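Rio2 kinase (PDB 4GYI) probably phosphorylates proteins on serine and threonine as an atypical RIO-type kinase and uses its ATPase activity in the maturation of the pre-40S ribosomal subunit. Local coordinates at residues R18-V23 with G62-M67; K168-E173 with L219-H224; V263-P268 with K301-T306; E271-R276 with E338-R343; K305-G308 with K313-D316. All blocks are in the same frame, centred on the assembly; numbering follows the deposited sequence.

Contact 1: R18-V23 with G62-M67; sequences RVLTAV and GLIARM
Leu20 and Val23 meet Leu63 and Ile64 without any aromatic ring or charged plane across the contact; the one flat group touched is the peptide after Leu63, whose O lies 3.9 Å from Leu20 CD1. The rest is branched aliphatic packing inside the Rio2 N-terminal domain, a winged-helix member of the helix-turn-helix clan: helix 14-26 lies against the start of strand 64-68, which pairs antiparallel with strand 75-77 to form the wing. Just before the strand, Gly62 ends helix 51-60 with positive phi in a Schellman motif, and the chain turns so that the next two side chains face helix 14-26. Leu20 reaches them because CG stands anti to the backbone N (chi1 -169°), which carries CD1 out between the two. That methyl is 4.0 Å from Leu63 CB. Leu20 and Ile64 lie alongside each other, pointing opposite ways, whereas Val23 crosses Ile64 at about a right angle. Around them, Leu77 packs on Leu20, Tyr75 on Ile64, Leu12 on Leu63 and Ile38 of helix 35-42 on Val23, and all four touching residues are buried. Ile64 CG2 is the methyl that both helix residues touch: it sits 3.8 Å from Leu20 CD1 and 4.1 Å from Val23 CG2.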
# COMPACT_ATOMS: atom_id res chain seq x y z
N ARG A 18 -5.46 16.28 -19.42
CA ARG A 18 -4.37 17.24 -19.44
C ARG A 18 -4.52 18.32 -18.37
O ARG A 18 -3.55 18.73 -17.74
CB ARG A 18 -4.28 17.86 -20.84
CG ARG A 18 -3.00 18.63 -21.10
CD ARG A 18 -2.94 19.16 -22.53
NE ARG A 18 -1.61 19.70 -22.82
CZ ARG A 18 -0.61 18.96 -23.30
NH1 ARG A 18 -0.80 17.68 -23.56
NH2 ARG A 18 0.58 19.52 -23.52
N VAL A 19 -5.75 18.79 -18.18
CA VAL A 19 -6.06 19.78 -17.15
C VAL A 19 -5.97 19.17 -15.74
O VAL A 19 -5.41 19.78 -14.83
CB VAL A 19 -7.45 20.41 -17.39
CG1 VAL A 19 -7.85 21.32 -16.25
CG2 VAL A 19 -7.44 21.19 -18.69
N LEU A 20 -6.52 17.97 -15.58
CA LEU A 20 -6.38 17.24 -14.33
C LEU A 20 -4.90 17.08 -13.99
O LEU A 20 -4.48 17.36 -12.87
CB LEU A 20 -7.07 15.87 -14.41
CG LEU A 20 -7.20 15.13 -13.08
CD1 LEU A 20 -7.92 16.03 -12.07
CD2 LEU A 20 -7.92 13.75 -13.22
N THR A 21 -4.11 16.65 -14.96
CA THR A 21 -2.67 16.47 -14.76
C THR A 21 -1.99 17.80 -14.42
O THR A 21 -1.08 17.85 -13.58
CB THR A 21 -2.01 15.89 -16.03
OG1 THR A 21 -2.61 14.62 -16.33
CG2 THR A 21 -0.51 15.72 -15.83
N ALA A 22 -2.45 18.87 -15.06
CA ALA A 22 -1.93 20.21 -14.80
C ALA A 22 -2.20 20.68 -13.38
O ALA A 22 -1.38 21.38 -12.78
CB ALA A 22 -2.52 21.22 -15.81
N VAL A 23 -3.35 20.32 -12.84
CA VAL A 23 -3.65 20.67 -11.45
C VAL A 23 -2.72 19.90 -10.52
O VAL A 23 -2.18 20.44 -9.55
CB VAL A 23 -5.11 20.37 -11.09
CG1 VAL A 23 -5.34 20.58 -9.60
CG2 VAL A 23 -6.04 21.25 -11.91
N GLY A 62 -15.95 15.99 -9.40
CA GLY A 62 -15.33 15.88 -8.10
C GLY A 62 -13.89 15.41 -8.14
O GLY A 62 -13.41 14.78 -7.21
N LEU A 63 -13.19 15.72 -9.22
CA LEU A 63 -11.80 15.34 -9.39
C LEU A 63 -10.89 16.49 -8.94
O LEU A 63 -9.72 16.28 -8.60
CB LEU A 63 -11.53 14.95 -10.85
CG LEU A 63 -12.43 13.79 -11.27
CD1 LEU A 63 -12.24 13.40 -12.73
CD2 LEU A 63 -12.20 12.59 -10.35
N ILE A 64 -11.45 17.69 -8.97
CA ILE A 64 -10.84 18.88 -8.40
C ILE A 64 -11.91 19.65 -7.65
O ILE A 64 -13.10 19.40 -7.83
CB ILE A 64 -10.26 19.82 -9.47
CG1 ILE A 64 -11.38 20.29 -10.40
CG2 ILE A 64 -9.16 19.13 -10.24
CD1 ILE A 64 -10.93 21.24 -11.49
N ALA A 65 -11.50 20.59 -6.81
CA ALA A 65 -12.45 21.34 -6.01
C ALA A 65 -12.05 22.82 -5.89
O ALA A 65 -10.89 23.13 -5.59
CB ALA A 65 -12.59 20.71 -4.65
N ARG A 66 -13.00 23.71 -6.13
CA ARG A 66 -12.74 25.15 -6.06
C ARG A 66 -12.39 25.60 -4.65
O ARG A 66 -13.04 25.21 -3.68
CB ARG A 66 -13.95 25.95 -6.58
CG ARG A 66 -14.07 27.35 -5.99
CD ARG A 66 -14.98 28.25 -6.81
NE ARG A 66 -14.31 28.81 -7.98
CZ ARG A 66 -13.51 29.87 -7.95
NH1 ARG A 66 -13.28 30.49 -6.80
NH2 ARG A 66 -12.93 30.31 -9.06
N MET A 67 -11.35 26.42 -4.54
CA MET A 67 -10.99 27.03 -3.27
C MET A 67 -10.84 28.55 -3.42
O MET A 67 -10.00 29.03 -4.17
CB MET A 67 -9.67 26.45 -2.75
CG MET A 67 -9.66 24.94 -2.55
SD MET A 67 -9.94 24.45 -0.85
CE MET A 67 -11.73 24.30 -0.83

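Contact 2: K168-E173 with L219-H224; sequences KALYEE and LRLAKH
Two helices approach each other near their C-terminal ends, with the CA atoms of Leu170 and Leu221 8.8 Å apart as the closest backbone pair. That gap is filled by the two leucines themselves, which cross at about a right angle and touch through Leu170 CD2 and Leu221 CD2 at 3.7 Å. Both have CG anti to the carbonyl carbon, an orientation that lets one terminal methyl of each lean into the interface although neither CB points straight across. The polar half of the contact lies beside this pair. Arg220, fully extended from CG to NE with CG anti to the backbone N (chi1 -175°), carries its guanidinium to the backbone of Glu173, where NH2 comes within 3.0 Å of Glu173 O; the oxygen lies at the edge of the guanidinium, near its plane. Glu173 bends at chi2, and its OE2 stops 3.7 Å from His224 CE1, with carboxylate and imidazole planes turned 51° apart. The firm polar partner of that imidazole lies elsewhere: ND1 is hydrogen-bonded to Lys313 O. Phe175 fills the same corner, making a cation-pi contact with Arg220 and meeting the His224 ring edge-to-face. In kinase terms helix 149-172 corresponds to αC, beside the five-stranded sheet of the N-terminal lobe, and helix 207-223 to αE of the C-terminal lobe. The contact thus joins the two lobes, the Leu170 side chain about 12 Å from the bound ADP, with Lys168 and Tyr171 touching Pro180 of strand 180-184 and strand 226-227 following His224.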
# COMPACT_ATOMS: atom_id res chain seq x y z
N LYS A 168 9.59 -5.58 -4.27
CA LYS A 168 10.60 -5.96 -5.26
C LYS A 168 11.80 -6.67 -4.62
O LYS A 168 12.22 -7.73 -5.10
CB LYS A 168 11.12 -4.74 -6.03
CG LYS A 168 10.24 -4.28 -7.17
CD LYS A 168 10.96 -3.24 -8.02
CE LYS A 168 12.25 -3.82 -8.62
NZ LYS A 168 13.19 -2.80 -9.18
N ALA A 169 12.36 -6.07 -3.58
CA ALA A 169 13.55 -6.66 -2.95
C ALA A 169 13.22 -8.05 -2.44
O ALA A 169 13.99 -8.99 -2.63
CB ALA A 169 14.06 -5.77 -1.78
N LEU A 170 12.06 -8.20 -1.82
CA LEU A 170 11.72 -9.47 -1.19
C LEU A 170 11.42 -10.50 -2.25
O LEU A 170 11.82 -11.65 -2.15
CB LEU A 170 10.52 -9.30 -0.25
CG LEU A 170 10.85 -8.51 1.01
CD1 LEU A 170 9.58 -8.10 1.72
CD2 LEU A 170 11.75 -9.34 1.91
N TYR A 171 10.70 -10.08 -3.28
CA TYR A 171 10.34 -10.98 -4.36
C TYR A 171 11.58 -11.52 -5.07
O TYR A 171 11.67 -12.71 -5.38
CB TYR A 171 9.42 -10.28 -5.36
CG TYR A 171 8.95 -11.17 -6.48
CD1 TYR A 171 7.90 -12.05 -6.28
CD2 TYR A 171 9.57 -11.14 -7.73
CE1 TYR A 171 7.47 -12.89 -7.30
CE2 TYR A 171 9.14 -11.97 -8.75
CZ TYR A 171 8.09 -12.85 -8.52
OH TYR A 171 7.65 -13.67 -9.54
N GLU A 172 12.56 -10.65 -5.32
CA GLU A 172 13.78 -11.06 -6.02
C GLU A 172 14.69 -11.94 -5.16
O GLU A 172 15.39 -12.81 -5.68
CB GLU A 172 14.51 -9.84 -6.57
CG GLU A 172 13.80 -9.20 -7.77
CD GLU A 172 14.16 -7.74 -7.98
OE1 GLU A 172 14.77 -7.13 -7.07
OE2 GLU A 172 13.82 -7.18 -9.05
N GLU A 173 14.66 -11.76 -3.85
CA GLU A 173 15.40 -12.64 -2.96
C GLU A 173 14.80 -14.03 -2.79
O GLU A 173 15.40 -14.90 -2.15
CB GLU A 173 15.60 -12.00 -1.59
CG GLU A 173 16.60 -10.89 -1.61
CD GLU A 173 17.90 -11.33 -2.24
OE1 GLU A 173 18.18 -10.89 -3.38
OE2 GLU A 173 18.64 -12.12 -1.61
N LEU A 219 12.51 -14.84 11.20
CA LEU A 219 13.95 -14.97 11.30
C LEU A 219 14.62 -14.78 9.94
O LEU A 219 15.66 -14.14 9.86
CB LEU A 219 14.34 -16.31 11.93
CG LEU A 219 13.87 -16.50 13.38
CD1 LEU A 219 14.32 -17.85 13.94
CD2 LEU A 219 14.36 -15.37 14.28
N ARG A 220 14.02 -15.30 8.88
CA ARG A 220 14.60 -15.08 7.55
C ARG A 220 14.60 -13.60 7.19
O ARG A 220 15.60 -13.08 6.69
CB ARG A 220 13.90 -15.90 6.46
CG ARG A 220 14.58 -15.76 5.10
CD ARG A 220 13.98 -16.66 4.02
NE ARG A 220 14.65 -16.43 2.75
CZ ARG A 220 14.12 -16.62 1.54
NH1 ARG A 220 12.87 -17.08 1.40
NH2 ARG A 220 14.84 -16.35 0.46
N LEU A 221 13.48 -12.92 7.44
CA LEU A 221 13.41 -11.47 7.24
C LEU A 221 14.52 -10.76 8.01
O LEU A 221 15.23 -9.91 7.46
CB LEU A 221 12.04 -10.92 7.64
CG LEU A 221 10.86 -11.06 6.68
CD1 LEU A 221 9.59 -10.63 7.39
CD2 LEU A 221 11.05 -10.21 5.43
N ALA A 222 14.69 -11.12 9.28
CA ALA A 222 15.66 -10.44 10.15
C ALA A 222 17.09 -10.64 9.66
O ALA A 222 17.90 -9.72 9.72
CB ALA A 222 15.51 -10.92 11.59
N LYS A 223 17.38 -11.85 9.18
CA LYS A 223 18.68 -12.14 8.58
C LYS A 223 18.96 -11.25 7.37
O LYS A 223 20.12 -10.98 7.05
CB LYS A 223 18.79 -13.63 8.22
CG LYS A 223 19.32 -13.92 6.82
CD LYS A 223 19.88 -15.32 6.73
CE LYS A 223 21.11 -15.46 7.61
NZ LYS A 223 21.56 -16.88 7.76
N HIS A 224 17.91 -10.76 6.72
CA HIS A 224 18.07 -9.82 5.60
C HIS A 224 17.87 -8.36 6.01
O HIS A 224 17.70 -7.49 5.16
CB HIS A 224 17.17 -10.19 4.42
CG HIS A 224 17.61 -11.41 3.68
ND1 HIS A 224 18.32 -11.36 2.50
CD2 HIS A 224 17.46 -12.73 3.97
CE1 HIS A 224 18.58 -12.58 2.09
NE2 HIS A 224 18.07 -13.44 2.96

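Contact 3: V263-P268 with K301-T306; sequences VSMDHP and KDAKKT
Met265 is folded back on itself, with chi1 -75°, chi2 -79° and chi3 -64° all bending the same way, and this coil brings its CE methyl down on the backbone of Lys304. Lys304 does the reverse: CG anti to the backbone N and an extended chain beyond it carry the side chain out to Asp266 OD1. The methyl end of Met265 lies 3.6 Å from Lys304 CA, and Met265 CE also touches Ala303 CB at 4.1 Å. At the far end of the lysine, NZ comes no nearer to Asp266 OD1 than 4.1 Å; the opposite charges probably attract each other, though the distance is beyond a salt bridge. The firm partner of this carboxylate is Arg314, which binds OD2. Met265 and Asp266 occupy the middle of a type I beta turn from Ser264 to His267 that is also an ST turn, Ser264 OG accepting from Asp266 N at 2.8 Å. The turn leaves the short strand 263-264, paired with 226-227, and leads into helix 270-289, in the part of the RIO domain where canonical kinases carry a longer activation segment. Tyr300 OH is hydrogen-bonded to Met265 O, fastening the turn to helix 300-304 a second time. Near the end of that helix Ala303 O takes two donors on the same face of its carbonyl plane, Thr306 N and Thr306 OG1. Thr306 OG1 lies 3.2 Å from Ala303 O, well above the plane.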
# COMPACT_ATOMS: atom_id res chain seq x y z
N VAL A 263 10.49 -2.12 8.94
CA VAL A 263 11.60 -1.36 9.50
C VAL A 263 12.86 -2.21 9.48
O VAL A 263 12.80 -3.44 9.48
CB VAL A 263 11.32 -0.88 10.93
CG1 VAL A 263 10.01 -0.14 10.99
CG2 VAL A 263 11.30 -2.04 11.90
N SER A 264 14.00 -1.52 9.46
CA SER A 264 15.28 -2.20 9.47
C SER A 264 15.58 -2.79 10.84
O SER A 264 15.15 -2.26 11.86
CB SER A 264 16.39 -1.22 9.10
OG SER A 264 17.60 -1.63 9.65
N MET A 265 16.35 -3.87 10.88
CA MET A 265 16.78 -4.43 12.15
C MET A 265 17.65 -3.44 12.93
O MET A 265 17.93 -3.64 14.11
CB MET A 265 17.54 -5.75 11.96
CG MET A 265 16.67 -6.94 11.63
SD MET A 265 15.81 -7.66 13.06
CE MET A 265 17.25 -8.22 14.01
N ASP A 266 18.09 -2.38 12.26
CA ASP A 266 18.89 -1.33 12.89
C ASP A 266 18.04 -0.19 13.46
O ASP A 266 18.58 0.81 13.90
CB ASP A 266 19.88 -0.74 11.88
CG ASP A 266 21.05 -1.65 11.61
OD1 ASP A 266 21.50 -2.35 12.54
OD2 ASP A 266 21.53 -1.67 10.45
N HIS A 267 16.71 -0.34 13.41
CA HIS A 267 15.83 0.72 13.89
C HIS A 267 15.98 0.83 15.39
O HIS A 267 16.12 -0.18 16.06
CB HIS A 267 14.39 0.39 13.54
CG HIS A 267 13.42 1.51 13.82
ND1 HIS A 267 13.09 1.89 15.11
CD2 HIS A 267 12.70 2.30 12.99
CE1 HIS A 267 12.22 2.89 15.05
NE2 HIS A 267 11.97 3.15 13.78
N PRO A 268 15.98 2.07 15.92
CA PRO A 268 16.17 2.28 17.36
C PRO A 268 15.19 1.45 18.19
O PRO A 268 15.54 0.99 19.28
CB PRO A 268 15.87 3.77 17.53
CG PRO A 268 16.25 4.37 16.23
CD PRO A 268 15.91 3.34 15.18
N LYS A 301 17.82 -10.37 20.46
CA LYS A 301 19.28 -10.39 20.57
C LYS A 301 19.90 -11.56 19.83
O LYS A 301 21.01 -11.45 19.31
CB LYS A 301 19.76 -10.36 22.03
CG LYS A 301 18.66 -10.37 23.07
CD LYS A 301 18.19 -11.78 23.40
CE LYS A 301 19.26 -12.58 24.13
NZ LYS A 301 18.72 -13.87 24.65
N ASP A 302 19.18 -12.68 19.77
CA ASP A 302 19.59 -13.81 18.93
C ASP A 302 19.56 -13.37 17.47
O ASP A 302 20.58 -13.41 16.79
CB ASP A 302 18.64 -15.00 19.09
CG ASP A 302 18.47 -15.44 20.52
OD1 ASP A 302 17.38 -15.98 20.84
OD2 ASP A 302 19.42 -15.26 21.32
N ALA A 303 18.38 -12.97 17.01
CA ALA A 303 18.17 -12.59 15.61
C ALA A 303 19.19 -11.58 15.07
O ALA A 303 19.71 -11.75 13.97
CB ALA A 303 16.74 -12.07 15.40
N LYS A 304 19.48 -10.53 15.85
CA LYS A 304 20.37 -9.48 15.37
C LYS A 304 21.78 -9.98 15.03
O LYS A 304 22.44 -9.41 14.17
CB LYS A 304 20.44 -8.30 16.34
CG LYS A 304 21.03 -7.05 15.69
CD LYS A 304 21.02 -5.83 16.59
CE LYS A 304 21.30 -4.58 15.76
NZ LYS A 304 21.27 -3.33 16.56
N LYS A 305 22.22 -11.04 15.70
CA LYS A 305 23.54 -11.60 15.43
C LYS A 305 23.63 -12.18 14.01
O LYS A 305 24.73 -12.38 13.48
CB LYS A 305 23.88 -12.70 16.45
CG LYS A 305 24.00 -12.22 17.90
CD LYS A 305 25.16 -11.25 18.09
CE LYS A 305 26.51 -11.92 17.85
NZ LYS A 305 27.68 -11.03 18.16
N THR A 306 22.48 -12.42 13.40
CA THR A 306 22.40 -13.16 12.14
C THR A 306 22.36 -12.26 10.90
O THR A 306 22.39 -12.75 9.77
CB THR A 306 21.17 -14.09 12.16
OG1 THR A 306 20.99 -14.59 13.49
CG2 THR A 306 21.36 -15.26 11.21

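Contact 4: E271-R276 with E338-R343; sequences EMYFDR and EQQESR
Gln340, in the last turn of the C-terminal helix 326-341, meets Arg276 through a water and lies at the edge of the Tyr273 ring. Two places earlier, the carbonyl O of Glu338 accepts from Ser342 OG at 2.7 Å, nearly in line with the C=O. Gln340 itself has CG between the backbone N and the carbonyl carbon (chi1 55°) and then runs straight out, so that NE2 ends beside the edge of the Arg276 guanidinium, the two planes 79° apart. NE2 stands 3.5 Å from Arg276 NH2, but both are donors and cannot bond; NH2 is instead hydrogen-bonded to Gly229 O. A water accepts from the other nitrogen, Arg276 NH1, at 2.9 Å and from Gln340 NE2 at 2.8 Å. An alanine in place of Gln340 would leave the water without one of its two donors and would probably allow Arg276 NH1 and its water to shift. The same Gln340 NE2 is 4.3 Å from Tyr273 CE1, near the ring plane, while Met272 CE covers the centre of one ring face. At the end of the segment Arg343 lays one guanidinium face, off centre, over Gln340 CB, and its NH2 forms salt bridges with Glu108 and Asp230. The contact therefore spans from helix 270-289 of the C-terminal lobe to the end of helix 326-341, which passes close to the active site, with helices 207-223 and 300-304 packed on Phe274 of helix 270-289.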
# COMPACT_ATOMS: atom_id res chain seq x y z
N GLU A 271 13.95 -3.94 18.63
CA GLU A 271 13.62 -5.01 19.57
C GLU A 271 12.12 -5.05 19.89
O GLU A 271 11.52 -6.12 19.92
CB GLU A 271 14.45 -4.92 20.86
CG GLU A 271 14.11 -6.00 21.89
CD GLU A 271 15.16 -6.16 22.99
OE1 GLU A 271 16.15 -5.39 23.02
OE2 GLU A 271 14.99 -7.07 23.83
N MET A 272 11.53 -3.89 20.12
CA MET A 272 10.09 -3.82 20.35
C MET A 272 9.32 -4.34 19.11
O MET A 272 8.38 -5.12 19.25
CB MET A 272 9.68 -2.39 20.73
CG MET A 272 8.16 -2.18 20.89
SD MET A 272 7.20 -1.90 19.36
CE MET A 272 7.85 -0.32 18.82
N TYR A 273 9.73 -3.93 17.92
CA TYR A 273 9.04 -4.35 16.69
C TYR A 273 9.20 -5.85 16.43
O TYR A 273 8.23 -6.55 16.09
CB TYR A 273 9.50 -3.55 15.46
CG TYR A 273 9.08 -2.09 15.46
CD1 TYR A 273 7.74 -1.72 15.30
CD2 TYR A 273 10.02 -1.07 15.60
CE1 TYR A 273 7.36 -0.39 15.30
CE2 TYR A 273 9.65 0.27 15.60
CZ TYR A 273 8.33 0.60 15.45
OH TYR A 273 7.96 1.93 15.45
N PHE A 274 10.42 -6.36 16.59
CA PHE A 274 10.65 -7.80 16.50
C PHE A 274 9.74 -8.56 17.47
O PHE A 274 8.94 -9.40 17.04
CB PHE A 274 12.11 -8.13 16.79
CG PHE A 274 12.47 -9.57 16.60
CD1 PHE A 274 12.85 -10.05 15.35
CD2 PHE A 274 12.42 -10.46 17.67
CE1 PHE A 274 13.18 -11.38 15.17
CE2 PHE A 274 12.74 -11.79 17.49
CZ PHE A 274 13.13 -12.25 16.23
N ASP A 275 9.86 -8.25 18.76
CA ASP A 275 9.14 -8.99 19.80
C ASP A 275 7.64 -8.95 19.57
O ASP A 275 6.93 -9.90 19.86
CB ASP A 275 9.45 -8.41 21.18
CG ASP A 275 10.83 -8.78 21.68
OD1 ASP A 275 11.38 -9.81 21.22
OD2 ASP A 275 11.36 -8.06 22.55
N ARG A 276 7.17 -7.83 19.03
CA ARG A 276 5.75 -7.63 18.80
C ARG A 276 5.23 -8.55 17.70
O ARG A 276 4.15 -9.12 17.81
CB ARG A 276 5.47 -6.18 18.46
CG ARG A 276 4.01 -5.80 18.61
CD ARG A 276 3.81 -4.32 18.35
NE ARG A 276 4.01 -3.99 16.95
CZ ARG A 276 3.97 -2.76 16.44
NH1 ARG A 276 3.73 -1.72 17.23
NH2 ARG A 276 4.16 -2.57 15.14
N GLU A 338 1.36 6.70 13.94
CA GLU A 338 0.10 7.33 14.31
C GLU A 338 -1.12 6.49 13.90
O GLU A 338 -2.05 6.36 14.67
CB GLU A 338 0.01 8.73 13.70
CG GLU A 338 -1.32 9.45 13.91
CD GLU A 338 -1.37 10.80 13.19
OE1 GLU A 338 -2.14 11.69 13.63
OE2 GLU A 338 -0.64 10.99 12.19
N GLN A 339 -1.11 5.92 12.70
CA GLN A 339 -2.22 5.08 12.26
C GLN A 339 -2.40 3.85 13.14
O GLN A 339 -3.50 3.56 13.60
CB GLN A 339 -2.04 4.61 10.81
CG GLN A 339 -2.01 5.71 9.77
CD GLN A 339 -3.38 6.07 9.23
OE1 GLN A 339 -3.60 7.20 8.78
NE2 GLN A 339 -4.31 5.12 9.26
N GLN A 340 -1.31 3.12 13.37
CA GLN A 340 -1.40 1.84 14.08
C GLN A 340 -1.55 2.03 15.59
O GLN A 340 -2.14 1.19 16.27
CB GLN A 340 -0.24 0.88 13.71
CG GLN A 340 1.18 1.42 13.90
CD GLN A 340 2.26 0.50 13.29
OE1 GLN A 340 2.00 -0.28 12.37
NE2 GLN A 340 3.49 0.59 13.82
N GLU A 341 -1.05 3.15 16.10
CA GLU A 341 -1.16 3.48 17.52
C GLU A 341 -2.60 3.75 17.94
O GLU A 341 -2.96 3.60 19.11
CB GLU A 341 -0.31 4.72 17.84
CG GLU A 341 -0.01 4.91 19.31
CD GLU A 341 0.96 3.87 19.84
OE1 GLU A 341 0.94 3.59 21.06
OE2 GLU A 341 1.75 3.34 19.03
N SER A 342 -3.43 4.15 16.98
CA SER A 342 -4.81 4.51 17.27
C SER A 342 -5.85 3.59 16.62
O SER A 342 -6.98 4.00 16.36
CB SER A 342 -5.06 5.97 16.89
OG SER A 342 -4.56 6.25 15.60
N ARG A 343 -5.45 2.35 16.37
CA ARG A 343 -6.38 1.32 15.89
C ARG A 343 -7.43 1.01 16.94
O ARG A 343 -7.20 1.20 18.13
CB ARG A 343 -5.62 0.05 15.52
CG ARG A 343 -4.94 0.10 14.17
CD ARG A 343 -4.15 -1.17 13.91
NE ARG A 343 -3.56 -1.18 12.58
CZ ARG A 343 -2.71 -2.11 12.14
NH1 ARG A 343 -2.35 -3.11 12.95
NH2 ARG A 343 -2.23 -2.05 10.91
O HOH W 1 3.47 1.05 16.55

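Contact 5: K305-G308 with K313-D316; sequences KTVG and KRLD
Val307 is the first residue of 305-308 to touch 313-316: its CG2 rests over one face of the Arg314 guanidinium, 3.4 Å above the plane and offset toward the rim, and meets Arg314 CD at 3.6 Å. Gly308 comes next, joined to Val307 by a cis peptide, and its N lies 4.3 Å from the same CD; a CB on this residue would be tight against that methylene. The start of the loop after helix 300-304 is thus folded against its middle at the surface. The bends of Arg314 at chi2 (-79°) and chi3 (-59°) turn the guanidinium toward Asp316. There it grips the carboxylate side-on, NE to OD1 at 3.2 Å and NH2 to OD2 at 2.9 Å, the latter almost exactly in plane and both using syn lone pairs. Arg314 NH2 also forms a salt bridge with Asp266 OD2. With an alanine in place of Arg314, the carboxylates of Asp316 and Asp266 would probably be left without their common cation, and Val307 CG2 without the flat surface it lies on. Paired with two acids and covered on one face by a valine methyl, the guanidinium is likely to stay charged and fixed in rotation.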
# COMPACT_ATOMS: atom_id res chain seq x y z
N LYS A 305 22.22 -11.04 15.70
CA LYS A 305 23.54 -11.60 15.43
C LYS A 305 23.63 -12.18 14.01
O LYS A 305 24.73 -12.38 13.48
CB LYS A 305 23.88 -12.70 16.45
CG LYS A 305 24.00 -12.22 17.90
CD LYS A 305 25.16 -11.25 18.09
CE LYS A 305 26.51 -11.92 17.85
NZ LYS A 305 27.68 -11.03 18.16
N THR A 306 22.48 -12.42 13.40
CA THR A 306 22.40 -13.16 12.14
C THR A 306 22.36 -12.26 10.90
O THR A 306 22.39 -12.75 9.77
CB THR A 306 21.17 -14.09 12.16
OG1 THR A 306 20.99 -14.59 13.49
CG2 THR A 306 21.36 -15.26 11.21
N VAL A 307 22.29 -10.96 11.10
CA VAL A 307 22.23 -10.04 9.97
C VAL A 307 23.59 -9.42 9.70
O VAL A 307 24.30 -9.02 10.63
CB VAL A 307 21.15 -8.94 10.20
CG1 VAL A 307 20.87 -8.77 11.66
CG2 VAL A 307 21.55 -7.61 9.57
N GLY A 308 24.02 -9.42 8.44
CA GLY A 308 23.46 -10.27 7.40
C GLY A 308 24.55 -11.32 7.17
O GLY A 308 25.40 -11.19 6.29
N LYS A 313 21.87 -10.80 1.76
CA LYS A 313 21.79 -9.46 1.23
C LYS A 313 20.92 -8.60 2.15
O LYS A 313 19.85 -9.03 2.58
CB LYS A 313 21.20 -9.50 -0.18
CG LYS A 313 21.35 -8.20 -0.93
CD LYS A 313 20.66 -8.23 -2.29
CE LYS A 313 20.98 -6.96 -3.08
NZ LYS A 313 20.95 -5.73 -2.24
N ARG A 314 21.39 -7.39 2.46
CA ARG A 314 20.64 -6.49 3.33
C ARG A 314 19.54 -5.80 2.54
O ARG A 314 19.82 -4.87 1.78
CB ARG A 314 21.57 -5.43 3.92
CG ARG A 314 22.65 -5.96 4.84
CD ARG A 314 22.10 -6.25 6.24
NE ARG A 314 21.52 -5.07 6.87
CZ ARG A 314 22.13 -4.31 7.77
NH1 ARG A 314 23.36 -4.60 8.18
NH2 ARG A 314 21.50 -3.26 8.28
N LEU A 315 18.30 -6.26 2.71
CA LEU A 315 17.18 -5.73 1.93
C LEU A 315 16.71 -4.38 2.43
O LEU A 315 15.98 -3.67 1.74
CB LEU A 315 16.02 -6.72 1.94
CG LEU A 315 16.42 -8.08 1.37
CD1 LEU A 315 15.21 -8.94 1.08
CD2 LEU A 315 17.22 -7.84 0.11
N ASP A 316 17.16 -4.01 3.63
CA ASP A 316 16.73 -2.76 4.26
C ASP A 316 17.42 -1.54 3.65
O ASP A 316 17.41 -0.45 4.23
CB ASP A 316 16.96 -2.81 5.77
CG ASP A 316 18.36 -3.28 6.13
OD1 ASP A 316 18.98 -3.97 5.30
OD2 ASP A 316 18.82 -2.97 7.25

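Overall arrangement
Contact 1 belongs to the winged-helix domain and stands apart, its centre 37 to 45 Å from those of the other four, on the opposite side of the chain's centre from all of them. Contacts 2 to 5 form one connected region. Contacts 2 and 5 have centres 9 Å apart and are joined by the backbone bond from Leu315 N to His224 O, 2.8 Å. Contacts 3 and 5, with centres 8 Å apart, share Lys305 and Thr306. Phe274 of contact 4 packs on Leu219 of contact 2 and Ala303 of contact 3. Contact 4 approaches the active site most closely: the Gln340 side chain is about 9 Å from the magnesium ion, against about 13 Å for Leu170 of contact 2.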